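Local coordinates for protein Poly(A) RNA polymerase GLD2 (Rattus norvegicus, PDB 6LBK) that probably adds successive AMP units from ATP to the 3' ends of selected cytoplasmic mRNAs and a single nucleotide to certain microRNAs, at residues A[63-67]-A[68-72]; A[182-185]-A[186-190]; A[291-294]-A[295-299]. The protein carries 1 engineered substitution. All coordinates share one frame; numbering follows the deposited sequence.

Overall arrangement
All three contacts are local, between residues a few positions apart, but they sit at different points of their helices. Interaction 1, at the surface, opens helix 67-85: backbone amides and one carboxylate do most of the work. Interaction 2 is buried in the first turns of helix 182-194, where a threonine hydroxyl and an asparagine tuck against the backbone and link it to its surroundings. Both lie in the family's central palm range, their centres about 19 Å apart. Interaction 3, partly buried, lies in the last part of helix 283-297 in the PAP-associated region, about 33 Å between centres from interaction 1 and across the chain's centre from it; aromatic rings dominate there.

Interaction 1. Residues A[63-67]-A[68-72]; sequences CQQQA and SDLKK
Ser68 CB rests 3.7 Å from Ala67 C in the first turn of helix 67-85, and Ser68 O receives the amide of Lys72 a turn later. Asp69 carries the contact. Its carboxylate reaches back to Gln66, the N-cap residue, and OD2 accepts the Gln66 backbone N-H over 2.8 Å at 145°, through the lone pair turned away from OD1. A chi1 of -53°, with CG set beside the aspartate's own N, swings the group back over the helix start. There OD2 also lies 3.2 Å from Gln66 CB, and the carboxylate plane is within 19° of that of the Gln66 side-chain amide. Arg106, in a loop, touches both side chains. Asp69 CB also passes Gln65 CG at 4.0 Å, the two chains running in opposite directions. Leu70 closes the first helical turn, its N bonding to Gln66 O at 3.2 Å, nearly straight. Its side chain crosses that of Gln65 at about a right angle: Gln65 NE2 lies 3.7 Å from Leu70 CD1, while giving its hydrogen bond to Ser99 O. Gln65 thus sits between Leu70 and Ser99, its side chain about 9 Å from those of the probable magnesium ligands Asp109 and Asp111. Lys71 N bonds to Ala67 O at 2.9 Å, and Lys71 CG lies 3.2 Å from the same oxygen. An alanine at Asp69 would remove the carboxylate, which would probably leave the backbone N-H of Gln66 without its acceptor and the helix start less firmly fixed. This is the half of a capping box in which the third helical residue serves the N-cap amide; a negative carboxylate here would also be expected to interact favourably with the positive end of the helix dipole.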
ATOM      1  N   CYS A  63     -13.092  -3.425  -9.624  1.00 82.71           N
ATOM      2  CA  CYS A  63     -11.822  -2.699  -9.671  1.00 78.62           C
ATOM      3  C   CYS A  63     -10.613  -3.517  -9.215  1.00 72.67           C
ATOM      4  O   CYS A  63      -9.486  -3.104  -9.480  1.00 79.50           O
ATOM      5  CB  CYS A  63     -11.887  -1.414  -8.831  1.00 78.38           C
ATOM      6  SG  CYS A  63     -13.019  -0.161  -9.454  1.00 82.94           S
ATOM      7  N   GLN A  64     -10.815  -4.643  -8.542  1.00 69.11           N
ATOM      8  CA  GLN A  64      -9.723  -5.507  -8.110  1.00 71.48           C
ATOM      9  C   GLN A  64      -8.812  -5.866  -9.281  1.00 76.04           C
ATOM     10  O   GLN A  64      -9.279  -6.099 -10.400  1.00 77.14           O
ATOM     11  CB  GLN A  64     -10.328  -6.767  -7.500  1.00 77.16           C
ATOM     12  CG  GLN A  64      -9.417  -7.894  -7.132  1.00 83.55           C
ATOM     13  CD  GLN A  64     -10.233  -9.147  -6.855  1.00 86.74           C
ATOM     14  OE1 GLN A  64      -9.691 -10.181  -6.459  1.00 88.86           O
ATOM     15  NE2 GLN A  64     -11.529  -9.081  -7.133  1.00 80.46           N
ATOM     16  N   GLN A  65      -7.508  -5.920  -9.016  1.00 74.05           N
ATOM     17  CA  GLN A  65      -6.534  -6.250 -10.055  1.00 75.21           C
ATOM     18  C   GLN A  65      -6.784  -7.665 -10.592  1.00 74.26           C
ATOM     19  O   GLN A  65      -6.817  -8.644  -9.831  1.00 67.46           O
ATOM     20  CB  GLN A  65      -5.113  -6.127  -9.500  1.00 67.80           C
ATOM     21  CG  GLN A  65      -4.014  -6.464 -10.512  1.00 66.11           C
ATOM     22  CD  GLN A  65      -2.630  -6.588  -9.870  1.00 58.66           C
ATOM     23  OE1 GLN A  65      -1.798  -5.692  -9.972  1.00 63.39           O
ATOM     24  NE2 GLN A  65      -2.394  -7.703  -9.198  1.00 45.14           N
ATOM     25  N   GLN A  66      -6.986  -7.766 -11.904  1.00 73.24           N
ATOM     26  CA  GLN A  66      -7.280  -9.049 -12.519  1.00 79.13           C
ATOM     27  C   GLN A  66      -6.000  -9.786 -12.895  1.00 73.08           C
ATOM     28  O   GLN A  66      -4.948  -9.184 -13.127  1.00 72.81           O
ATOM     29  CB  GLN A  66      -8.178  -8.864 -13.748  1.00 91.10           C
ATOM     30  CG  GLN A  66      -9.594  -8.364 -13.402  1.00101.12           C
ATOM     31  CD  GLN A  66     -10.370  -7.852 -14.606  1.00105.49           C
ATOM     32  OE1 GLN A  66      -9.821  -7.166 -15.473  1.00106.99           O
ATOM     33  NE2 GLN A  66     -11.660  -8.178 -14.658  1.00105.81           N
ATOM     34  N   ALA A  67      -6.115 -11.114 -12.983  1.00 69.52           N
ATOM     35  CA  ALA A  67      -4.953 -11.938 -13.293  1.00 65.88           C
ATOM     36  C   ALA A  67      -4.259 -11.480 -14.568  1.00 77.11           C
ATOM     37  O   ALA A  67      -3.026 -11.524 -14.642  1.00 84.00           O
ATOM     38  CB  ALA A  67      -5.356 -13.407 -13.410  1.00 50.27           C
ATOM     39  N   SER A  68      -5.020 -10.999 -15.567  1.00 72.49           N
ATOM     40  CA  SER A  68      -4.395 -10.579 -16.823  1.00 79.35           C
ATOM     41  C   SER A  68      -3.584  -9.293 -16.649  1.00 79.25           C
ATOM     42  O   SER A  68      -2.515  -9.139 -17.272  1.00 84.87           O
ATOM     43  CB  SER A  68      -5.446 -10.448 -17.937  1.00 84.68           C
ATOM     44  OG  SER A  68      -6.274  -9.304 -17.831  1.00 86.72           O
ATOM     45  N   ASP A  69      -4.055  -8.375 -15.793  1.00 75.64           N
ATOM     46  CA  ASP A  69      -3.270  -7.181 -15.454  1.00 78.08           C
ATOM     47  C   ASP A  69      -1.921  -7.579 -14.859  1.00 67.71           C
ATOM     48  O   ASP A  69      -0.860  -7.071 -15.263  1.00 70.39           O
ATOM     49  CB  ASP A  69      -4.052  -6.297 -14.473  1.00 86.43           C
ATOM     50  CG  ASP A  69      -5.461  -5.949 -14.966  1.00 92.67           C
ATOM     51  OD1 ASP A  69      -5.607  -5.400 -16.086  1.00 95.27           O
ATOM     52  OD2 ASP A  69      -6.429  -6.220 -14.230  1.00 93.97           O
ATOM     53  N   LEU A  70      -1.955  -8.528 -13.918  1.00 59.66           N
ATOM     54  CA  LEU A  70      -0.757  -8.989 -13.231  1.00 62.56           C
ATOM     55  C   LEU A  70       0.149  -9.783 -14.174  1.00 72.26           C
ATOM     56  O   LEU A  70       1.377  -9.751 -14.036  1.00 74.04           O
ATOM     57  CB  LEU A  70      -1.156  -9.846 -12.012  1.00 47.31           C
ATOM     58  CG  LEU A  70      -0.028 -10.419 -11.151  1.00 45.38           C
ATOM     59  CD1 LEU A  70       0.689  -9.251 -10.523  1.00 44.73           C
ATOM     60  CD2 LEU A  70      -0.499 -11.390 -10.108  1.00 47.05           C
ATOM     61  N   LYS A  71      -0.422 -10.470 -15.162  1.00 69.85           N
ATOM     62  CA  LYS A  71       0.425 -11.156 -16.122  1.00 70.40           C
ATOM     63  C   LYS A  71       1.153 -10.166 -17.024  1.00 68.32           C
ATOM     64  O   LYS A  71       2.321 -10.381 -17.347  1.00 72.08           O
ATOM     65  CB  LYS A  71      -0.398 -12.144 -16.937  1.00 79.75           C
ATOM     66  CG  LYS A  71      -0.890 -13.326 -16.106  1.00 87.83           C
ATOM     67  CD  LYS A  71      -1.783 -14.262 -16.912  1.00 92.47           C
ATOM     68  CE  LYS A  71      -2.439 -15.298 -16.015  1.00 89.21           C
ATOM     69  NZ  LYS A  71      -3.426 -16.120 -16.761  1.00 88.86           N
ATOM     70  N   LYS A  72       0.490  -9.074 -17.437  1.00 63.58           N
ATOM     71  CA  LYS A  72       1.185  -8.065 -18.249  1.00 53.72           C
ATOM     72  C   LYS A  72       2.289  -7.375 -17.452  1.00 56.81           C
ATOM     73  O   LYS A  72       3.374  -7.075 -17.985  1.00 63.94           O
ATOM     74  CB  LYS A  72       0.204  -7.038 -18.810  1.00 53.55           C
ATOM     75  CG  LYS A  72      -0.325  -7.399 -20.203  1.00 65.01           C
ATOM     76  CD  LYS A  72       0.713  -8.171 -21.068  1.00 80.46           C
ATOM     77  CE  LYS A  72       1.769  -7.322 -21.850  1.00 76.13           C
ATOM     78  NZ  LYS A  72       2.672  -8.227 -22.702  1.00 70.86           N
TER

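Interaction 2. Residues A[182-185]-A[186-190]; sequences VGIR and NTFLL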
ATOM      1  N   VAL A 182      13.415  -3.311   1.567  1.00 70.76           N
ATOM      2  CA  VAL A 182      12.325  -3.414   2.536  1.00 69.74           C
ATOM      3  C   VAL A 182      10.971  -3.537   1.835  1.00 70.05           C
ATOM      4  O   VAL A 182      10.069  -4.243   2.312  1.00 68.38           O
ATOM      5  CB  VAL A 182      12.365  -2.223   3.521  1.00 74.80           C
ATOM      6  CG1 VAL A 182      12.116  -0.911   2.810  1.00 77.03           C
ATOM      7  CG2 VAL A 182      11.330  -2.408   4.617  1.00 72.42           C
ATOM      8  N   GLY A 183      10.832  -2.912   0.663  1.00 63.85           N
ATOM      9  CA  GLY A 183       9.593  -3.028  -0.088  1.00 52.80           C
ATOM     10  C   GLY A 183       9.292  -4.448  -0.536  1.00 65.23           C
ATOM     11  O   GLY A 183       8.124  -4.823  -0.659  1.00 63.79           O
ATOM     12  N   ILE A 184      10.334  -5.261  -0.792  1.00 61.30           N
ATOM     13  CA  ILE A 184      10.099  -6.685  -1.022  1.00 65.14           C
ATOM     14  C   ILE A 184       9.532  -7.337   0.240  1.00 71.67           C
ATOM     15  O   ILE A 184       8.476  -7.990   0.199  1.00 73.60           O
ATOM     16  CB  ILE A 184      11.374  -7.397  -1.513  1.00 70.27           C
ATOM     17  CG1 ILE A 184      11.834  -6.884  -2.892  1.00 66.26           C
ATOM     18  CG2 ILE A 184      11.158  -8.907  -1.545  1.00 74.05           C
ATOM     19  CD1 ILE A 184      13.230  -7.287  -3.249  1.00 71.05           C
ATOM     20  N   ARG A 185      10.160  -7.086   1.399  1.00 67.66           N
ATOM     21  CA  ARG A 185       9.700  -7.735   2.630  1.00 71.80           C
ATOM     22  C   ARG A 185       8.251  -7.374   2.953  1.00 78.88           C
ATOM     23  O   ARG A 185       7.388  -8.257   3.100  1.00 88.10           O
ATOM     24  CB  ARG A 185      10.611  -7.373   3.803  1.00 68.71           C
ATOM     25  CG  ARG A 185      12.048  -7.781   3.561  1.00 75.91           C
ATOM     26  CD  ARG A 185      12.816  -8.048   4.828  1.00 71.13           C
ATOM     27  NE  ARG A 185      14.118  -8.590   4.455  1.00 77.49           N
ATOM     28  CZ  ARG A 185      14.357  -9.881   4.255  1.00 84.22           C
ATOM     29  NH1 ARG A 185      13.387 -10.770   4.409  1.00 94.43           N
ATOM     30  NH2 ARG A 185      15.558 -10.281   3.892  1.00 83.77           N
ATOM     31  N   ASN A 186       7.935  -6.083   2.982  1.00 66.34           N
ATOM     32  CA  ASN A 186       6.585  -5.760   3.410  1.00 67.41           C
ATOM     33  C   ASN A 186       5.557  -6.147   2.361  1.00 62.30           C
ATOM     34  O   ASN A 186       4.411  -6.433   2.738  1.00 50.53           O
ATOM     35  CB  ASN A 186       6.466  -4.287   3.807  1.00 62.58           C
ATOM     36  CG  ASN A 186       6.859  -3.335   2.705  1.00 70.22           C
ATOM     37  OD1 ASN A 186       6.549  -3.551   1.531  1.00 76.27           O
ATOM     38  ND2 ASN A 186       7.537  -2.251   3.083  1.00 66.34           N
ATOM     39  N   THR A 187       5.980  -6.294   1.082  1.00 57.89           N
ATOM     40  CA  THR A 187       5.034  -6.785   0.074  1.00 59.33           C
ATOM     41  C   THR A 187       4.382  -8.071   0.546  1.00 57.72           C
ATOM     42  O   THR A 187       3.160  -8.241   0.425  1.00 56.14           O
ATOM     43  CB  THR A 187       5.698  -6.999  -1.294  1.00 56.23           C
ATOM     44  OG1 THR A 187       5.945  -5.733  -1.916  1.00 52.34           O
ATOM     45  CG2 THR A 187       4.772  -7.793  -2.195  1.00 55.15           C
ATOM     46  N   PHE A 188       5.184  -8.979   1.105  1.00 56.80           N
ATOM     47  CA  PHE A 188       4.661 -10.278   1.474  1.00 64.31           C
ATOM     48  C   PHE A 188       4.151 -10.312   2.904  1.00 68.96           C
ATOM     49  O   PHE A 188       3.339 -11.189   3.228  1.00 66.20           O
ATOM     50  CB  PHE A 188       5.723 -11.352   1.190  1.00 74.78           C
ATOM     51  CG  PHE A 188       6.048 -11.423  -0.255  1.00 77.84           C
ATOM     52  CD1 PHE A 188       5.120 -11.961  -1.146  1.00 75.39           C
ATOM     53  CD2 PHE A 188       7.206 -10.861  -0.751  1.00 73.89           C
ATOM     54  CE1 PHE A 188       5.362 -11.976  -2.494  1.00 78.82           C
ATOM     55  CE2 PHE A 188       7.474 -10.891  -2.116  1.00 74.61           C
ATOM     56  CZ  PHE A 188       6.546 -11.443  -2.988  1.00 80.71           C
ATOM     57  N   LEU A 189       4.550  -9.344   3.740  1.00 74.66           N
ATOM     58  CA  LEU A 189       3.822  -9.131   4.984  1.00 73.00           C
ATOM     59  C   LEU A 189       2.390  -8.748   4.674  1.00 57.97           C
ATOM     60  O   LEU A 189       1.450  -9.468   5.025  1.00 55.36           O
ATOM     61  CB  LEU A 189       4.507  -8.044   5.804  1.00 70.09           C
ATOM     62  CG  LEU A 189       3.814  -7.547   7.051  1.00 58.13           C
ATOM     63  CD1 LEU A 189       3.758  -8.687   8.027  1.00 62.83           C
ATOM     64  CD2 LEU A 189       4.656  -6.431   7.560  1.00 52.70           C
ATOM     65  N   LEU A 190       2.234  -7.677   3.891  1.00 61.25           N
ATOM     66  CA  LEU A 190       0.928  -7.135   3.540  1.00 56.10           C
ATOM     67  C   LEU A 190       0.099  -8.152   2.784  1.00 60.25           C
ATOM     68  O   LEU A 190      -1.101  -8.324   3.062  1.00 58.63           O
ATOM     69  CB  LEU A 190       1.110  -5.880   2.685  1.00 48.70           C
ATOM     70  CG  LEU A 190       0.980  -4.527   3.393  1.00 52.64           C
ATOM     71  CD1 LEU A 190       1.937  -4.376   4.573  1.00 42.82           C
ATOM     72  CD2 LEU A 190       1.116  -3.390   2.372  1.00 39.84           C
TER
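Thr187 grips Gly183 O with two donors: its hydroxyl OG1 gives a bond of 2.7 Å to that oxygen, and its backbone N one of 3.1 Å to the same atom. The hydroxyl comes in only slightly tilted from the carbonyl plane, whereas the amide stands well above it, so the two approach from distinct directions. One residue earlier, Asn186 N points almost straight at Val182 O, 2.9 Å away at 170°. The Asn186 side chain folds back over the preceding turn, because a chi1 of 57° wedges CG between its own N and carbonyl carbon; OD1 then comes to 3.0 Å of Gly183 O, a close approach of two acceptors without a bond, beside an oxygen already taken by Thr187. Asn186 ND2 is turned to Glu330 OE2, its hydrogen-bond partner. On another side of the helix, Phe188 CD2 meets Ile184 O obliquely at 3.3 Å, and Phe188 CE2 lies 4.2 Å from Ile184 CG2. The methyl of Thr187 sits over the centre of one face of the same ring. Arg185 O takes Leu189 N in the carbonyl plane at 3.1 Å, with a weak second bond from Phe188 N.

Further out, Arg185 NH2 reaches Val260 O, and Ile184 packs on Phe94 and Val96 of strand 91-96. Thr187 OG1 is tied down twice, since beyond the bond it gives to Gly183 O it accepts the N-H of Gly97. The side chain of Thr187 is about 7 Å from that of Asp111, probably a catalytic magnesium ligand, which places this buried turn close to the probable metal site. The Gly97 link joins helix 182-194, just after the last palm strand 172-178, to the Gly-Ser motif following strand 91-96, a hallmark of the nucleotidyltransferase palm.

Interaction 3. Residues A[291-294]-A[295-299]; sequences LKYY and ATEFD
Tyr294 turns the edge of its ring onto the face of Phe298 in an offset edge-to-face pair, centroids 5.6 Å apart and planes at 81°; Tyr294 CD1 comes to 3.8 Å of Phe298 CD2. A chi1 of -73° keeps the Tyr294 ring beside its own backbone N. Tyr293 takes the other course, CG opposite its N (chi1 177°), as does Phe298; this lays the Tyr293 ring where Phe298 CB sits over one face, toward the rim, and its own CD2 lies over the centre of one Tyr294 face. Glu297 OE1 sits at the edge of the Tyr293 ring, near its plane, 3.6 Å from Tyr293 CD1, its carboxylate plane perpendicular to the ring.

Late in helix 283-297, in the PAP-associated region, a wider, pi-type turn forms: Tyr293 O accepts Glu297 N at 3.0 Å and, weakly, Phe298 N. A residue earlier, Lys292 O takes both the amide and the hydroxyl of Thr296, each at 2.9 Å, while Thr296 OG1 also lies 3.8 Å from Lys292 CG. The two phenol groups are anchored on helix 226-239, Tyr294 OH at Met232 O and Tyr293 OH at His235 NE2. The Phe298 ring also meets Trp300 edge-to-face and packs on Ile305 of strand 303-306.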
ATOM      1  N   LEU A 291     -13.920   5.129   9.237  1.00 56.36           N
ATOM      2  CA  LEU A 291     -13.989   6.585   9.117  1.00 55.71           C
ATOM      3  C   LEU A 291     -14.167   7.248  10.483  1.00 62.22           C
ATOM      4  O   LEU A 291     -13.508   8.257  10.782  1.00 71.36           O
ATOM      5  CB  LEU A 291     -15.097   6.978   8.148  1.00 60.83           C
ATOM      6  CG  LEU A 291     -14.885   6.600   6.672  1.00 59.13           C
ATOM      7  CD1 LEU A 291     -16.183   6.850   5.908  1.00 54.22           C
ATOM      8  CD2 LEU A 291     -13.718   7.395   6.014  1.00 49.57           C
ATOM      9  N   LYS A 292     -15.040   6.694  11.335  1.00 63.36           N
ATOM     10  CA  LYS A 292     -15.254   7.276  12.664  1.00 73.08           C
ATOM     11  C   LYS A 292     -13.987   7.224  13.515  1.00 72.68           C
ATOM     12  O   LYS A 292     -13.653   8.194  14.206  1.00 74.35           O
ATOM     13  CB  LYS A 292     -16.398   6.561  13.391  1.00 76.98           C
ATOM     14  CG  LYS A 292     -16.734   7.135  14.780  1.00 81.46           C
ATOM     15  CD  LYS A 292     -17.797   6.320  15.523  1.00 78.37           C
ATOM     16  CE  LYS A 292     -17.937   6.854  16.916  1.00 84.00           C
ATOM     17  NZ  LYS A 292     -19.327   6.643  17.494  1.00 95.59           N
ATOM     18  N   TYR A 293     -13.252   6.110  13.455  1.00 72.59           N
ATOM     19  CA  TYR A 293     -12.133   5.908  14.365  1.00 68.54           C
ATOM     20  C   TYR A 293     -11.088   6.983  14.187  1.00 67.06           C
ATOM     21  O   TYR A 293     -10.597   7.559  15.163  1.00 76.55           O
ATOM     22  CB  TYR A 293     -11.548   4.520  14.151  1.00 69.79           C
ATOM     23  CG  TYR A 293     -10.321   4.220  14.987  1.00 77.33           C
ATOM     24  CD1 TYR A 293     -10.415   3.997  16.355  1.00 71.95           C
ATOM     25  CD2 TYR A 293      -9.058   4.116  14.377  1.00 70.35           C
ATOM     26  CE1 TYR A 293      -9.290   3.712  17.101  1.00 79.87           C
ATOM     27  CE2 TYR A 293      -7.924   3.832  15.118  1.00 67.18           C
ATOM     28  CZ  TYR A 293      -8.030   3.631  16.471  1.00 71.40           C
ATOM     29  OH  TYR A 293      -6.875   3.347  17.184  1.00 73.60           O
ATOM     30  N   TYR A 294     -10.709   7.246  12.945  1.00 63.48           N
ATOM     31  CA  TYR A 294      -9.704   8.250  12.675  1.00 63.21           C
ATOM     32  C   TYR A 294     -10.284   9.660  12.684  1.00 64.67           C
ATOM     33  O   TYR A 294      -9.544  10.610  12.942  1.00 71.65           O
ATOM     34  CB  TYR A 294      -9.011   7.912  11.348  1.00 71.65           C
ATOM     35  CG  TYR A 294      -8.062   6.717  11.430  1.00 65.99           C
ATOM     36  CD1 TYR A 294      -6.936   6.747  12.237  1.00 64.86           C
ATOM     37  CD2 TYR A 294      -8.279   5.569  10.663  1.00 67.21           C
ATOM     38  CE1 TYR A 294      -6.056   5.664  12.298  1.00 66.24           C
ATOM     39  CE2 TYR A 294      -7.400   4.479  10.721  1.00 55.77           C
ATOM     40  CZ  TYR A 294      -6.292   4.541  11.530  1.00 58.59           C
ATOM     41  OH  TYR A 294      -5.453   3.460  11.606  1.00 58.02           O
ATOM     42  N   ALA A 295     -11.592   9.823  12.435  1.00 82.40           N
ATOM     43  CA  ALA A 295     -12.214  11.142  12.532  1.00 83.39           C
ATOM     44  C   ALA A 295     -12.354  11.620  13.971  1.00 82.67           C
ATOM     45  O   ALA A 295     -12.359  12.831  14.214  1.00 92.59           O
ATOM     46  CB  ALA A 295     -13.584  11.130  11.858  1.00 88.32           C
ATOM     47  N   THR A 296     -12.508  10.717  14.921  1.00 76.30           N
ATOM     48  CA  THR A 296     -12.897  11.144  16.263  1.00 79.40           C
ATOM     49  C   THR A 296     -12.009  10.629  17.386  1.00 85.01           C
ATOM     50  O   THR A 296     -11.832  11.336  18.374  1.00 94.10           O
ATOM     51  CB  THR A 296     -14.342  10.698  16.542  1.00 82.72           C
ATOM     52  OG1 THR A 296     -14.380   9.284  16.778  1.00 81.54           O
ATOM     53  CG2 THR A 296     -15.263  11.068  15.385  1.00 79.82           C
ATOM     54  N   GLU A 297     -11.503   9.397  17.298  1.00101.73           N
ATOM     55  CA  GLU A 297     -10.879   8.767  18.460  1.00111.29           C
ATOM     56  C   GLU A 297      -9.356   8.766  18.462  1.00102.69           C
ATOM     57  O   GLU A 297      -8.762   8.758  19.544  1.00111.50           O
ATOM     58  CB  GLU A 297     -11.365   7.325  18.618  1.00124.81           C
ATOM     59  CG  GLU A 297     -12.190   7.134  19.879  1.00142.39           C
ATOM     60  CD  GLU A 297     -12.747   5.734  20.019  1.00151.03           C
ATOM     61  OE1 GLU A 297     -12.280   4.832  19.274  1.00146.95           O
ATOM     62  OE2 GLU A 297     -13.644   5.543  20.884  1.00157.40           O
ATOM     63  N   PHE A 298      -8.701   8.778  17.305  1.00 85.60           N
ATOM     64  CA  PHE A 298      -7.261   8.542  17.243  1.00 84.04           C
ATOM     65  C   PHE A 298      -6.498   9.851  17.346  1.00 85.53           C
ATOM     66  O   PHE A 298      -6.604  10.712  16.463  1.00 78.17           O
ATOM     67  CB  PHE A 298      -6.858   7.829  15.950  1.00 75.15           C
ATOM     68  CG  PHE A 298      -5.353   7.707  15.763  1.00 72.30           C
ATOM     69  CD1 PHE A 298      -4.606   6.834  16.535  1.00 74.25           C
ATOM     70  CD2 PHE A 298      -4.686   8.473  14.818  1.00 72.90           C
ATOM     71  CE1 PHE A 298      -3.233   6.722  16.368  1.00 74.84           C
ATOM     72  CE2 PHE A 298      -3.298   8.359  14.643  1.00 73.66           C
ATOM     73  CZ  PHE A 298      -2.582   7.483  15.418  1.00 72.23           C
ATOM     74  N   ASP A 299      -5.638   9.935  18.360  1.00 90.17           N
ATOM     75  CA  ASP A 299      -4.894  11.148  18.695  1.00 99.53           C
ATOM     76  C   ASP A 299      -3.591  11.200  17.886  1.00 97.56           C
ATOM     77  O   ASP A 299      -2.553  10.654  18.279  1.00 96.67           O
ATOM     78  CB  ASP A 299      -4.643  11.200  20.197  1.00 96.83           C
ATOM     79  CG  ASP A 299      -4.103  12.530  20.649  1.00101.65           C
ATOM     80  OD1 ASP A 299      -4.046  13.455  19.809  1.00 98.09           O
ATOM     81  OD2 ASP A 299      -3.763  12.660  21.850  1.00111.34           O
TER